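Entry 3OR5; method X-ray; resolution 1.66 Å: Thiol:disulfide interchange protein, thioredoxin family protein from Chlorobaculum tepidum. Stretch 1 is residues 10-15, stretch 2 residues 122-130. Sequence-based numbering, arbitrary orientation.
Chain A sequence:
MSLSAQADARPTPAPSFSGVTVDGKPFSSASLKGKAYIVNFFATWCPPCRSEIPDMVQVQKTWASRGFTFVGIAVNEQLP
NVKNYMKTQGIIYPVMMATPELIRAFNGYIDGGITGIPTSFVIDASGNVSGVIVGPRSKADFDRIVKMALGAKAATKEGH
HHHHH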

ATOM      1  N   ARG A  10       4.358  15.992 -16.478  1.00 30.10           N
ATOM      2  CA  ARG A  10       5.392  14.987 -16.326  1.00 32.38           C
ATOM      3  C   ARG A  10       4.902  13.779 -15.508  1.00 31.70           C
ATOM      4  O   ARG A  10       4.856  13.845 -14.291  1.00 32.44           O
ATOM      5  CB  ARG A  10       6.541  15.650 -15.568  1.00 31.57           C
ATOM      6  CG  ARG A  10       6.935  17.023 -16.171  1.00 36.02           C
ATOM      7  CD  ARG A  10       7.817  16.865 -17.478  1.00 40.60           C
ATOM      8  NE  ARG A  10       8.795  17.970 -17.630  1.00 41.91           N
ATOM      9  CZ  ARG A  10       8.869  18.824 -18.660  1.00 44.18           C
ATOM     10  NH1 ARG A  10       8.045  18.744 -19.709  1.00 46.09           N
ATOM     11  NH2 ARG A  10       9.792  19.761 -18.652  1.00 40.25           N
ATOM     12  N   PRO A  11       4.567  12.652 -16.169  1.00 32.24           N
ATOM     13  CA  PRO A  11       4.068  11.604 -15.253  1.00 30.65           C
ATOM     14  C   PRO A  11       5.190  10.952 -14.427  1.00 29.60           C
ATOM     15  O   PRO A  11       6.378  11.061 -14.734  1.00 29.38           O
ATOM     16  CB  PRO A  11       3.433  10.594 -16.198  1.00 31.22           C
ATOM     17  CG  PRO A  11       3.778  11.025 -17.622  1.00 33.85           C
ATOM     18  CD  PRO A  11       4.851  12.094 -17.506  1.00 32.31           C
ATOM     19  N   THR A  12       4.789  10.227 -13.398  1.00 27.12           N
ATOM     20  CA  THR A  12       5.712   9.667 -12.427  1.00 25.97           C
ATOM     21  C   THR A  12       5.363   8.164 -12.397  1.00 23.75           C
ATOM     22  O   THR A  12       4.678   7.738 -11.499  1.00 22.90           O
ATOM     23  CB  THR A  12       5.398  10.328 -11.053  1.00 26.05           C
ATOM     24  OG1 THR A  12       5.644  11.753 -11.146  1.00 33.08           O
ATOM     25  CG2 THR A  12       6.226   9.757  -9.916  1.00 27.26           C
ATOM     26  N   PRO A  13       5.893   7.361 -13.341  1.00 23.86           N
ATOM     27  CA  PRO A  13       5.526   5.951 -13.520  1.00 23.96           C
ATOM     28  C   PRO A  13       5.805   5.194 -12.222  1.00 24.64           C
ATOM     29  O   PRO A  13       6.789   5.465 -11.501  1.00 25.66           O
ATOM     30  CB  PRO A  13       6.481   5.472 -14.641  1.00 25.42           C
ATOM     31  CG  PRO A  13       6.900   6.792 -15.302  1.00 24.87           C
ATOM     32  CD  PRO A  13       7.044   7.727 -14.195  1.00 26.19           C
ATOM     33  N   ALA A  14       4.879   4.300 -11.862  1.00 23.10           N
ATOM     34  CA  ALA A  14       5.088   3.490 -10.675  1.00 22.56           C
ATOM     35  C   ALA A  14       6.220   2.499 -10.919  1.00 20.65           C
ATOM     36  O   ALA A  14       6.455   2.103 -12.054  1.00 22.08           O
ATOM     37  CB  ALA A  14       3.824   2.725 -10.390  1.00 22.16           C
ATOM     38  N   PRO A  15       6.874   2.076  -9.860  1.00 21.13           N
ATOM     39  CA  PRO A  15       7.943   1.083 -10.031  1.00 21.63           C
ATOM     40  C   PRO A  15       7.421  -0.341 -10.193  1.00 21.21           C
ATOM     41  O   PRO A  15       6.281  -0.640  -9.875  1.00 20.39           O
ATOM     42  CB  PRO A  15       8.704   1.149  -8.711  1.00 23.17           C
ATOM     43  CG  PRO A  15       7.710   1.690  -7.707  1.00 24.57           C
ATOM     44  CD  PRO A  15       6.636   2.404  -8.440  1.00 22.87           C
ATOM     45  N   VAL A 122       0.047   6.587  -3.499  1.00  8.41           N
ATOM     46  CA  VAL A 122      -1.219   6.376  -4.300  1.00  9.69           C
ATOM     47  C   VAL A 122      -0.863   6.271  -5.751  1.00 11.00           C
ATOM     48  O   VAL A 122      -0.275   7.213  -6.325  1.00 12.14           O
ATOM     49  CB  VAL A 122      -2.174   7.527  -4.081  1.00 10.11           C
ATOM     50  CG1 VAL A 122      -3.488   7.242  -4.892  1.00 11.82           C
ATOM     51  CG2 VAL A 122      -2.528   7.792  -2.563  1.00 13.28           C
ATOM     52  N   ILE A 123      -1.179   5.132  -6.375  1.00 11.89           N
ATOM     53  CA  ILE A 123      -0.898   4.900  -7.813  1.00 12.47           C
ATOM     54  C   ILE A 123      -2.226   4.867  -8.542  1.00 14.09           C
ATOM     55  O   ILE A 123      -3.140   4.109  -8.174  1.00 14.48           O
ATOM     56  CB  ILE A 123      -0.137   3.590  -8.051  1.00 12.96           C
ATOM     57  CG1 ILE A 123       1.314   3.678  -7.619  1.00 15.52           C
ATOM     58  CG2 ILE A 123      -0.055   3.302  -9.585  1.00 13.10           C
ATOM     59  CD1 ILE A 123       1.491   3.563  -6.100  1.00 15.80           C
ATOM     60  N   ASP A 124      -2.379   5.741  -9.516  1.00 14.71           N
ATOM     61  CA  ASP A 124      -3.710   5.816 -10.098  1.00 16.66           C
ATOM     62  C   ASP A 124      -3.790   4.771 -11.223  1.00 16.67           C
ATOM     63  O   ASP A 124      -2.837   4.058 -11.516  1.00 17.33           O
ATOM     64  CB  ASP A 124      -4.005   7.199 -10.596  1.00 17.98           C
ATOM     65  CG  ASP A 124      -3.047   7.646 -11.659  1.00 22.07           C
ATOM     66  OD1 ASP A 124      -2.440   6.844 -12.433  1.00 24.40           O
ATOM     67  OD2 ASP A 124      -2.959   8.901 -11.716  1.00 26.80           O
ATOM     68  N   ALA A 125      -5.005   4.659 -11.786  1.00 17.51           N
ATOM     69  CA  ALA A 125      -5.296   3.618 -12.750  1.00 20.26           C
ATOM     70  C   ALA A 125      -4.564   3.837 -14.086  1.00 23.76           C
ATOM     71  O   ALA A 125      -4.478   2.869 -14.871  1.00 25.39           O
ATOM     72  CB  ALA A 125      -6.812   3.516 -12.998  1.00 20.52           C
ATOM     73  N   SER A 126      -4.021   5.046 -14.290  1.00 24.63           N
ATOM     74  CA  SER A 126      -2.988   5.391 -15.323  1.00 26.34           C
ATOM     75  C   SER A 126      -1.583   4.823 -15.120  1.00 26.26           C
ATOM     76  O   SER A 126      -0.750   4.872 -16.046  1.00 25.81           O
ATOM     77  CB  SER A 126      -2.815   6.913 -15.418  1.00 27.09           C
ATOM     78  OG  SER A 126      -4.058   7.488 -15.817  1.00 35.88           O
ATOM     79  N   GLY A 127      -1.290   4.369 -13.892  1.00 23.15           N
ATOM     80  CA  GLY A 127      -0.039   3.760 -13.569  1.00 21.60           C
ATOM     81  C   GLY A 127       0.914   4.831 -13.029  1.00 20.19           C
ATOM     82  O   GLY A 127       2.071   4.551 -12.867  1.00 24.46           O
ATOM     83  N   ASN A 128       0.429   5.991 -12.668  1.00 18.97           N
ATOM     84  CA  ASN A 128       1.361   7.046 -12.173  1.00 18.49           C
ATOM     85  C   ASN A 128       1.261   7.155 -10.652  1.00 15.42           C
ATOM     86  O   ASN A 128       0.132   7.071 -10.080  1.00 16.42           O
ATOM     87  CB  ASN A 128       0.973   8.349 -12.785  1.00 20.89           C
ATOM     88  CG  ASN A 128       1.362   8.385 -14.214  1.00 29.35           C
ATOM     89  OD1 ASN A 128       2.277   7.643 -14.632  1.00 34.91           O
ATOM     90  ND2 ASN A 128       0.610   9.136 -15.006  1.00 35.90           N
ATOM     91  N   VAL A 129       2.387   7.480 -10.003  1.00 14.86           N
ATOM     92  CA  VAL A 129       2.273   7.796  -8.596  1.00 14.13           C
ATOM     93  C   VAL A 129       1.779   9.229  -8.451  1.00 15.44           C
ATOM     94  O   VAL A 129       2.459  10.173  -8.899  1.00 17.63           O
ATOM     95  CB  VAL A 129       3.628   7.706  -7.889  1.00 12.87           C
ATOM     96  CG1 VAL A 129       3.471   7.940  -6.405  1.00 15.98           C
ATOM     97  CG2 VAL A 129       4.244   6.338  -8.127  1.00 17.45           C
ATOM     98  N   SER A 130       0.593   9.408  -7.884  1.00 12.29           N
ATOM     99  CA  SER A 130      -0.098  10.701  -7.860  1.00 14.16           C
ATOM    100  C   SER A 130       0.125  11.426  -6.565  1.00 13.18           C
ATOM    101  O   SER A 130       0.065  12.658  -6.495  1.00 12.70           O
ATOM    102  CB  SER A 130      -1.634  10.374  -7.907  1.00 15.93           C
ATOM    103  OG  SER A 130      -1.945  10.167  -9.268  1.00 29.56           O
TER

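A proline-rich segment can still dock on a β-hairpin if the residues between its prolines supply the hydrogen bonds, and this contact is a compact example. Residues 10-15 adopt no regular secondary structure, whereas residues 122-130 form two strand segments joined through a type I turn from Asp 124 to Gly 127. The backbones meet in a single β bridge pairing Pro 13 with Asn 128, whose CA atoms lie 4.5 Å apart. The two hydrogen bonds flank the bridged pair, so the site asks for no amide hydrogen from Pro 13, and proline is tolerated there: Val 129 N donates to Thr 12 O at 2.7 Å, almost linearly, and Ala 14 N donates to Gly 127 O at 3.0 Å.

The turn that presents this edge is braced by Asp 124, whose OD1 accepts a hydrogen bond from Asn 128 N at 3.0 Å. At Gly 127 the positive phi suits glycine, since a CB would be jammed against the preceding carbonyl oxygen.

Side chains complete a modest contact that buries 310 Å² summed over both stretches. The small methyl of Ala 14 packs against two apolar neighbours, its CB 3.9 Å from Ile 123 CG1 and 4.3 Å from Val 129 CG2. Thr 12 CG2 approaches Val 129 CB at 3.9 Å, while Asn 128 ND2 reaches within 3.4 Å of Pro 11 CB. One cost remains: Thr 12 N is buried without a partner.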